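Local coordinates for 3-oxoacyl-(acyl-carrier protein) synthase II (Thermus thermophilus, PDB 1J3N) that catalyses, as a 3-oxoacyl-(acyl-carrier protein) synthase of type II, the condensation step that lengthens acyl chains in fatty acid synthesis, at residues A[189-194]-A[227-232]; A[9-14]-A[347-352]; A[45-50]-A[208-213]; A[217-222]-A[329-334]. All coordinates share one frame; numbering follows the deposited sequence.

Contact 1 (A[189-194]-A[227-232])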
# COMPACT_ATOMS: atom_id res chain seq x y z
N GLU A 189 6.04 7.26 -9.67
CA GLU A 189 4.80 7.81 -10.18
C GLU A 189 4.98 8.17 -11.64
O GLU A 189 6.00 8.74 -12.01
CB GLU A 189 4.38 9.05 -9.41
CG GLU A 189 2.89 9.30 -9.48
CD GLU A 189 2.12 8.31 -8.63
OE1 GLU A 189 2.15 8.46 -7.39
OE2 GLU A 189 1.49 7.39 -9.20
N ALA A 190 3.98 7.83 -12.46
CA ALA A 190 4.01 8.12 -13.89
C ALA A 190 2.59 8.53 -14.29
O ALA A 190 1.93 7.83 -15.06
CB ALA A 190 4.44 6.89 -14.67
N ALA A 191 2.13 9.66 -13.77
CA ALA A 191 0.78 10.13 -14.04
C ALA A 191 0.65 11.37 -14.93
O ALA A 191 -0.37 12.07 -14.89
CB ALA A 191 0.06 10.35 -12.72
N ILE A 192 1.67 11.66 -15.73
CA ILE A 192 1.58 12.79 -16.63
C ILE A 192 0.81 12.27 -17.84
O ILE A 192 1.39 11.86 -18.84
CB ILE A 192 2.97 13.31 -17.05
CG1 ILE A 192 3.70 13.86 -15.81
CG2 ILE A 192 2.83 14.40 -18.11
CD1 ILE A 192 5.06 14.52 -16.11
N THR A 193 -0.51 12.24 -17.69
CA THR A 193 -1.40 11.76 -18.74
C THR A 193 -2.61 12.70 -18.84
O THR A 193 -2.89 13.49 -17.93
CB THR A 193 -1.88 10.31 -18.46
OG1 THR A 193 -2.80 10.29 -17.37
CG2 THR A 193 -0.69 9.43 -18.12
N PRO A 194 -3.33 12.64 -19.97
CA PRO A 194 -4.51 13.49 -20.17
C PRO A 194 -5.53 13.40 -19.05
O PRO A 194 -6.00 14.41 -18.52
CB PRO A 194 -5.08 12.99 -21.50
CG PRO A 194 -3.88 12.45 -22.22
CD PRO A 194 -3.09 11.77 -21.14
N PHE A 227 -0.08 23.19 -7.14
CA PHE A 227 1.16 22.54 -7.50
C PHE A 227 1.30 22.16 -8.97
O PHE A 227 0.38 22.34 -9.78
CB PHE A 227 1.41 21.32 -6.58
CG PHE A 227 0.49 20.16 -6.80
CD1 PHE A 227 0.70 19.27 -7.85
CD2 PHE A 227 -0.57 19.92 -5.93
CE1 PHE A 227 -0.12 18.16 -8.02
CE2 PHE A 227 -1.39 18.82 -6.10
CZ PHE A 227 -1.16 17.93 -7.15
N VAL A 228 2.49 21.68 -9.32
CA VAL A 228 2.80 21.26 -10.68
C VAL A 228 3.05 19.77 -10.58
O VAL A 228 3.74 19.31 -9.67
CB VAL A 228 4.07 21.96 -11.22
CG1 VAL A 228 4.36 21.51 -12.65
CG2 VAL A 228 3.89 23.47 -11.17
N MET A 229 2.47 19.00 -11.49
CA MET A 229 2.67 17.56 -11.42
C MET A 229 4.01 17.19 -12.02
O MET A 229 4.37 17.67 -13.10
CB MET A 229 1.56 16.80 -12.17
CG MET A 229 1.59 15.30 -11.87
SD MET A 229 0.65 14.31 -13.05
CE MET A 229 -1.00 14.40 -12.34
N GLY A 230 4.74 16.34 -11.31
CA GLY A 230 6.03 15.89 -11.77
C GLY A 230 5.97 14.38 -11.88
O GLY A 230 4.97 13.77 -11.53
N GLU A 231 7.03 13.77 -12.39
CA GLU A 231 7.05 12.33 -12.53
C GLU A 231 8.45 11.89 -12.16
O GLU A 231 9.37 12.72 -12.06
CB GLU A 231 6.75 11.91 -13.97
CG GLU A 231 7.90 12.11 -14.93
CD GLU A 231 7.54 11.77 -16.37
OE1 GLU A 231 6.68 10.88 -16.57
OE2 GLU A 231 8.12 12.39 -17.29
N GLY A 232 8.62 10.60 -11.94
CA GLY A 232 9.92 10.09 -11.59
C GLY A 232 9.85 9.01 -10.54
O GLY A 232 8.78 8.46 -10.26
O HOH W 1 3.21 11.91 -12.30
O HOH W 2 3.95 10.03 -16.53
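Met-229 and Ile-192 fill the tight half of this contact. The methionine sulphur lies 3.1 Å from Ala-191 O, with CE close to the same oxygen, and the bend at chi3 (-86°) lays that end of the chain against the carbonyl. Ile-192 runs past the methionine in the opposite direction, its CG1 4.1 Å from Met-229 SD. Further out, the CD1 methyl of Ile-192 rests over one face of the Glu-231 carboxylate, 3.7 Å from CD and almost equally far from both oxygens; the two side chains cross at about a right angle. Ile-197 and Phe-200 of helix 194-202 add apolar cover to this half.

Beside this packing, the C-terminal end of strand 182-189 meets the start of strand 232-240, antiparallel neighbours in the large sheet of a thiolase-type fold. Glu-189 and Gly-232 form a hydrogen-bonded pair: Glu-189 N to Gly-232 O at 3.0 Å, and Gly-232 N to Glu-189 O at 3.2 Å.

Past that pair the backbones diverge, and two waters bridge them. One accepts from Ala-191 N and donates to Gly-230 O, 2.7 Å away. The other accepts from Ile-192 N and donates to Glu-231 OE1 (2.9 Å), while OE2 of the same carboxylate is held by the Arg-38 guanidinium and Val-52 N.

Contact 2 (A[9-14]-A[347-352])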
# COMPACT_ATOMS: atom_id res chain seq x y z
N LEU A 9 21.53 5.69 -3.37
CA LEU A 9 20.53 6.65 -3.80
C LEU A 9 20.29 6.49 -5.30
O LEU A 9 21.18 6.71 -6.12
CB LEU A 9 21.00 8.07 -3.49
CG LEU A 9 21.34 8.37 -2.02
CD1 LEU A 9 22.03 9.72 -1.92
CD2 LEU A 9 20.08 8.35 -1.16
N GLY A 10 19.07 6.08 -5.64
CA GLY A 10 18.69 5.92 -7.03
C GLY A 10 17.65 6.98 -7.31
O GLY A 10 16.50 6.86 -6.90
N ALA A 11 18.06 8.04 -8.01
CA ALA A 11 17.16 9.14 -8.31
C ALA A 11 16.86 9.30 -9.80
O ALA A 11 17.78 9.39 -10.62
CB ALA A 11 17.75 10.44 -7.77
N LEU A 12 15.57 9.33 -10.14
CA LEU A 12 15.14 9.53 -11.52
C LEU A 12 14.22 10.74 -11.42
O LEU A 12 13.05 10.60 -11.08
CB LEU A 12 14.38 8.30 -12.03
CG LEU A 12 14.02 8.31 -13.52
CD1 LEU A 12 15.28 8.46 -14.37
CD2 LEU A 12 13.29 7.03 -13.88
N THR A 13 14.75 11.92 -11.72
CA THR A 13 13.97 13.15 -11.59
C THR A 13 13.90 14.07 -12.80
O THR A 13 14.65 13.91 -13.76
CB THR A 13 14.49 14.00 -10.41
OG1 THR A 13 15.61 14.79 -10.84
CG2 THR A 13 14.94 13.10 -9.28
N PRO A 14 12.98 15.05 -12.76
CA PRO A 14 12.76 16.04 -13.82
C PRO A 14 13.95 16.98 -14.05
O PRO A 14 13.96 17.73 -15.03
CB PRO A 14 11.53 16.80 -13.33
CG PRO A 14 10.75 15.74 -12.64
CD PRO A 14 11.84 15.04 -11.82
N GLU A 347 12.51 13.25 -2.29
CA GLU A 347 12.77 14.32 -1.33
C GLU A 347 13.61 13.78 -0.18
O GLU A 347 14.35 14.53 0.47
CB GLU A 347 11.46 14.89 -0.80
CG GLU A 347 10.88 15.98 -1.68
CD GLU A 347 9.37 16.09 -1.59
OE1 GLU A 347 8.83 15.97 -0.47
OE2 GLU A 347 8.73 16.30 -2.64
N ALA A 348 13.49 12.48 0.09
CA ALA A 348 14.28 11.86 1.14
C ALA A 348 15.72 11.82 0.61
O ALA A 348 16.68 11.96 1.37
CB ALA A 348 13.77 10.45 1.44
N ILE A 349 15.86 11.62 -0.70
CA ILE A 349 17.17 11.59 -1.31
C ILE A 349 17.84 12.96 -1.16
O ILE A 349 19.00 13.06 -0.75
CB ILE A 349 17.08 11.17 -2.79
CG1 ILE A 349 16.62 9.71 -2.88
CG2 ILE A 349 18.44 11.36 -3.47
CD1 ILE A 349 16.58 9.12 -4.27
N ALA A 350 17.09 14.01 -1.47
CA ALA A 350 17.59 15.37 -1.37
C ALA A 350 17.97 15.68 0.08
O ALA A 350 18.99 16.31 0.35
CB ALA A 350 16.53 16.36 -1.86
N THR A 351 17.14 15.21 1.01
CA THR A 351 17.38 15.44 2.44
C THR A 351 18.64 14.72 2.92
O THR A 351 19.40 15.24 3.72
CB THR A 351 16.17 14.99 3.29
OG1 THR A 351 14.99 15.68 2.83
CG2 THR A 351 16.40 15.32 4.75
N VAL A 352 18.85 13.50 2.42
CA VAL A 352 20.04 12.74 2.79
C VAL A 352 21.27 13.39 2.17
O VAL A 352 22.33 13.41 2.79
CB VAL A 352 19.93 11.27 2.30
CG1 VAL A 352 21.28 10.58 2.38
CG2 VAL A 352 18.92 10.52 3.15
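The one flat group that matters between Gly-10 and Ile-349 is the peptide that follows Gly-10: the CD1 methyl of Ile-349 lies over one of its faces, near the oxygen end, 3.5 Å from Gly-10 O. Ala-11, on the far side of that peptide link, turns its CB the same way and meets the same methyl at 3.9 Å. No ring takes part, and no hydrogen bond crosses; the contact is strand against helix, as expected in the layered alpha-beta-alpha-beta-alpha thiolase fold, where buried helices such as 343-357 lie between the sheets.

The short axes of strand 9-13 and helix 347-352 pass 9.1 Å apart, their directions differing by 125°. Ile-349 is the residue that fills this gap. With CG1 anti to the carbonyl carbon (chi1 -67°) and the chain extended beyond it, CD1 is carried out to the strand, while CG2 faces Leu-9. Leu-9 lies alongside, pointing the other way, and its CD2 touches both CG1 and CG2 of Ile-349, each at 4.1 Å. One helical turn on, Val-352 adds a looser touch from CG1 to Leu-9 CD2 at 4.4 Å. Tyr-252 packs against both Leu-9 and Val-352, and Phe-405 of strand 399-406 covers Val-352 and Thr-351.

On the helix itself Glu-347 O carries two donors, Thr-351 N and Thr-351 OG1, which reach it from opposite faces of its carbonyl plane; the hydroxyl bond, OG1 to O, measures 2.7 Å.

Contact 3 (A[45-50]-A[208-213])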
# COMPACT_ATOMS: atom_id res chain seq x y z
N PRO A 45 -6.48 23.04 -19.20
CA PRO A 45 -6.25 24.34 -18.54
C PRO A 45 -4.85 24.40 -17.94
O PRO A 45 -4.31 25.48 -17.69
CB PRO A 45 -7.34 24.38 -17.47
CG PRO A 45 -7.51 22.95 -17.10
CD PRO A 45 -7.51 22.28 -18.47
N VAL A 46 -4.28 23.22 -17.70
CA VAL A 46 -2.93 23.08 -17.14
C VAL A 46 -2.13 22.41 -18.25
O VAL A 46 -2.44 21.28 -18.65
CB VAL A 46 -2.92 22.18 -15.89
CG1 VAL A 46 -1.49 21.99 -15.39
CG2 VAL A 46 -3.76 22.80 -14.80
N ARG A 47 -1.11 23.08 -18.75
CA ARG A 47 -0.34 22.54 -19.85
C ARG A 47 1.16 22.48 -19.60
O ARG A 47 1.96 22.54 -20.55
CB ARG A 47 -0.65 23.36 -21.11
CG ARG A 47 -2.15 23.48 -21.37
CD ARG A 47 -2.47 24.28 -22.62
NE ARG A 47 -2.21 25.71 -22.48
CZ ARG A 47 -3.05 26.58 -21.92
NH1 ARG A 47 -4.23 26.17 -21.46
NH2 ARG A 47 -2.73 27.87 -21.85
N ILE A 48 1.53 22.37 -18.33
CA ILE A 48 2.93 22.31 -17.91
C ILE A 48 3.12 21.17 -16.90
O ILE A 48 2.19 20.80 -16.20
CB ILE A 48 3.38 23.62 -17.22
CG1 ILE A 48 2.52 23.87 -15.97
CG2 ILE A 48 3.30 24.78 -18.20
CD1 ILE A 48 2.97 25.05 -15.11
N ALA A 49 4.34 20.64 -16.84
CA ALA A 49 4.64 19.55 -15.91
C ALA A 49 6.15 19.37 -15.82
O ALA A 49 6.91 19.92 -16.63
CB ALA A 49 3.98 18.25 -16.39
N ALA A 50 6.58 18.60 -14.82
CA ALA A 50 8.00 18.32 -14.62
C ALA A 50 8.25 16.94 -15.21
O ALA A 50 8.12 15.93 -14.52
CB ALA A 50 8.34 18.34 -13.12
N THR A 208 -2.04 27.23 -12.71
CA THR A 208 -2.43 27.52 -14.09
C THR A 208 -1.49 28.53 -14.75
O THR A 208 -1.87 29.18 -15.72
CB THR A 208 -3.87 28.08 -14.16
OG1 THR A 208 -3.99 29.23 -13.31
CG2 THR A 208 -4.87 27.01 -13.74
N ARG A 209 -0.27 28.64 -14.24
CA ARG A 209 0.69 29.59 -14.80
C ARG A 209 1.40 29.04 -16.04
O ARG A 209 2.63 28.96 -16.09
CB ARG A 209 1.71 29.97 -13.73
CG ARG A 209 2.50 31.22 -14.04
CD ARG A 209 3.11 31.80 -12.77
NE ARG A 209 2.11 31.91 -11.71
CZ ARG A 209 2.29 32.58 -10.57
NH1 ARG A 209 3.43 33.22 -10.35
NH2 ARG A 209 1.32 32.61 -9.66
N ASN A 210 0.62 28.69 -17.05
CA ASN A 210 1.19 28.14 -18.27
C ASN A 210 2.23 29.05 -18.94
O ASN A 210 3.16 28.56 -19.58
CB ASN A 210 0.07 27.80 -19.25
CG ASN A 210 -0.90 26.79 -18.67
OD1 ASN A 210 -0.50 25.72 -18.22
ND2 ASN A 210 -2.19 27.13 -18.68
N GLU A 211 2.07 30.36 -18.76
CA GLU A 211 2.98 31.35 -19.35
C GLU A 211 4.42 31.29 -18.82
O GLU A 211 5.36 31.61 -19.55
CB GLU A 211 2.43 32.77 -19.17
CG GLU A 211 2.23 33.19 -17.72
CD GLU A 211 0.87 32.80 -17.16
OE1 GLU A 211 0.28 31.81 -17.64
OE2 GLU A 211 0.40 33.48 -16.23
N GLU A 212 4.60 30.89 -17.56
CA GLU A 212 5.94 30.79 -16.98
C GLU A 212 6.08 29.46 -16.25
O GLU A 212 6.01 29.40 -15.01
CB GLU A 212 6.18 31.95 -16.01
CG GLU A 212 5.87 33.31 -16.59
CD GLU A 212 6.08 34.43 -15.60
OE1 GLU A 212 5.57 34.31 -14.46
OE2 GLU A 212 6.73 35.43 -15.96
N PRO A 213 6.32 28.37 -17.00
CA PRO A 213 6.47 27.03 -16.43
C PRO A 213 7.45 26.92 -15.26
O PRO A 213 7.12 26.36 -14.22
CB PRO A 213 6.89 26.19 -17.63
CG PRO A 213 6.23 26.89 -18.78
CD PRO A 213 6.52 28.34 -18.46
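Asn-210 reaches from its turn to the backbone on both flanks of Val-46, using the two ends of one amide. ND2 donates to Pro-45 O at 2.9 Å, a nearly straight bond (173°) with the acceptor in the plane of the amide, although the donor stands well above the carbonyl plane of Pro-45. OD1 in turn accepts from Arg-47 N at 2.8 Å, again with the donor above the carbonyl plane. CG anti to the carbonyl carbon (chi1 -59°) brings the amide to that backbone edge.

The Arg-47 side chain crosses Asn-210 at about a right angle. ND2 lies over one face of the guanidinium, 3.2 Å above the plane and offset toward its rim, with the two planes 38° apart. Asn-210 ND2 and Arg-47 NH2, 3.3 Å apart, are both donors, and the approach is no hydrogen bond; NH1 turns back to Leu-44 O.

Next along the chain, Ile-48 crosses Pro-213 at about a right angle, its CG2 set 3.7 Å from Pro-213 CG, while CD1 reaches Arg-209 O at 4.0 Å. Ala-216 of the following helix also packs on Ile-48. The contact joins the type I turn 209-212 to the loop leading into strand 48-50, which pairs with 33-35 in a two-stranded antiparallel sheet; nearby, Pro-45 packs on Asn-125 of the second subunit.

With one donor and one acceptor both engaged, the amide can be placed only one way round. The link therefore rests on a neutral group; the nearest acid across it, Glu-211, is too far for a salt bridge (OE1 to Arg-47 NH2 6.5 Å), though it may weakly favour the arginine charge.

Contact 4 (A[217-222]-A[329-334])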
# COMPACT_ATOMS: atom_id res chain seq x y z
N SER A 217 5.60 26.58 -9.93
CA SER A 217 5.75 26.02 -8.58
C SER A 217 6.57 26.99 -7.73
O SER A 217 7.79 27.05 -7.85
CB SER A 217 6.46 24.67 -8.63
OG SER A 217 6.62 24.15 -7.32
N ARG A 218 5.88 27.73 -6.87
CA ARG A 218 6.53 28.74 -6.03
C ARG A 218 5.99 28.69 -4.60
O ARG A 218 5.26 29.59 -4.16
CB ARG A 218 6.26 30.12 -6.65
CG ARG A 218 4.77 30.42 -6.85
CD ARG A 218 4.54 31.69 -7.68
NE ARG A 218 5.44 32.77 -7.30
CZ ARG A 218 6.58 33.04 -7.92
NH1 ARG A 218 6.96 32.31 -8.96
NH2 ARG A 218 7.35 34.04 -7.49
N PRO A 219 6.36 27.65 -3.84
CA PRO A 219 5.90 27.49 -2.45
C PRO A 219 6.31 28.61 -1.51
O PRO A 219 7.42 29.14 -1.58
CB PRO A 219 6.49 26.14 -2.05
CG PRO A 219 7.75 26.07 -2.85
CD PRO A 219 7.33 26.59 -4.20
N PHE A 220 5.39 28.95 -0.62
CA PHE A 220 5.58 29.99 0.38
C PHE A 220 5.53 31.41 -0.17
O PHE A 220 5.71 32.37 0.57
CB PHE A 220 6.89 29.75 1.14
CG PHE A 220 7.04 28.34 1.66
CD1 PHE A 220 6.07 27.78 2.48
CD2 PHE A 220 8.13 27.56 1.27
CE1 PHE A 220 6.17 26.45 2.91
CE2 PHE A 220 8.24 26.23 1.70
CZ PHE A 220 7.26 25.68 2.51
N THR A 221 5.29 31.56 -1.48
CA THR A 221 5.21 32.89 -2.05
C THR A 221 3.76 33.37 -1.99
O THR A 221 2.83 32.56 -1.90
CB THR A 221 5.65 32.94 -3.52
OG1 THR A 221 4.78 32.13 -4.31
CG2 THR A 221 7.09 32.48 -3.67
N LEU A 222 3.57 34.68 -2.04
CA LEU A 222 2.24 35.28 -1.99
C LEU A 222 1.40 34.93 -3.21
O LEU A 222 0.18 34.93 -3.15
CB LEU A 222 2.37 36.79 -1.86
CG LEU A 222 2.89 37.33 -0.52
CD1 LEU A 222 3.46 38.74 -0.71
CD2 LEU A 222 1.75 37.33 0.50
N VAL A 329 14.40 25.80 6.07
CA VAL A 329 13.39 24.99 5.41
C VAL A 329 13.43 25.25 3.91
O VAL A 329 13.49 26.40 3.48
CB VAL A 329 11.97 25.35 5.95
CG1 VAL A 329 10.94 24.35 5.42
CG2 VAL A 329 11.96 25.37 7.47
N SER A 330 13.43 24.18 3.12
CA SER A 330 13.43 24.37 1.67
C SER A 330 12.54 23.32 1.02
O SER A 330 12.38 22.21 1.53
CB SER A 330 14.85 24.32 1.09
OG SER A 330 15.30 22.99 0.88
N SER A 331 11.93 23.70 -0.10
CA SER A 331 11.06 22.79 -0.82
C SER A 331 11.66 22.36 -2.14
O SER A 331 11.88 23.19 -3.02
CB SER A 331 9.69 23.43 -1.07
OG SER A 331 8.88 22.59 -1.86
N THR A 332 11.90 21.07 -2.26
CA THR A 332 12.46 20.49 -3.48
C THR A 332 11.44 20.72 -4.60
O THR A 332 11.81 20.96 -5.76
CB THR A 332 12.68 18.97 -3.31
OG1 THR A 332 13.54 18.73 -2.19
CG2 THR A 332 13.30 18.36 -4.57
N LYS A 333 10.16 20.67 -4.24
CA LYS A 333 9.08 20.84 -5.21
C LYS A 333 9.14 22.14 -6.00
O LYS A 333 8.48 22.27 -7.03
CB LYS A 333 7.73 20.72 -4.50
CG LYS A 333 7.47 19.35 -3.89
CD LYS A 333 6.00 19.17 -3.50
CE LYS A 333 5.71 17.75 -3.02
NZ LYS A 333 6.43 17.40 -1.76
N SER A 334 9.93 23.09 -5.52
CA SER A 334 10.09 24.35 -6.22
C SER A 334 10.80 24.07 -7.54
O SER A 334 10.56 24.73 -8.55
CB SER A 334 10.92 25.33 -5.39
OG SER A 334 12.19 24.78 -5.10
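The chain from Ser-217 passes close to Ser-334, their CA atoms 5.2 Å apart, and then folds into a type II turn from Arg-218 to Thr-221 with Pro-219 and Phe-220 at its two central positions. Ser-217 provides the polar link: OG, anti to its own backbone N (chi1 179°), donates to Lys-333 O at 2.7 Å, coming from well above that carbonyl plane.

The turn presents its apolar corner to segment 329-334. Pro-219 CG meets Ser-331 CB at 3.7 Å, and its CD lies 4.0 Å from Ser-334 CB, putting the ring against both serines. Phe-220 comes in beside it, CE2 being 4.2 Å from Ser-331 CB. The serine hydroxyls bond on their own side: Ser-334 OG donates to Ser-331 O at 2.6 Å, while Ser-331 OG is paired with Gly-302 O. Asp-309 of helix 306-324 accepts from Phe-220 N through OD2.

The contact joins a loop of the N-terminal half to the link between strand 328-330 and helix 333-336 of the C-terminal half; in condensing enzymes of this family the segment that begins at Lys-333 probably borders the active site.

Contact 2 closes the longest loop of the four, from strand 4-13 to helix 343-357, and the other three are nested within it. Contacts 1 and 3 have centres about 12 Å apart and interleave in sequence: Ala-50 is probably hydrogen-bonded through both its N and its O, to Met-229 and Glu-231. Contact 1 also alternates with contact 4, about 18 Å away, whereas contact 3 closes before contact 4 opens. Contacts 2 and 4, about 17 Å apart, share the Glu-347 to Lys-333 salt bridge and join the N-terminal and C-terminal family regions. Contacts 1 and 3 stay within the N-terminal region. Strand 232-240 of contact 1 pairs with strand 4-13 of contact 2 in the large sheet.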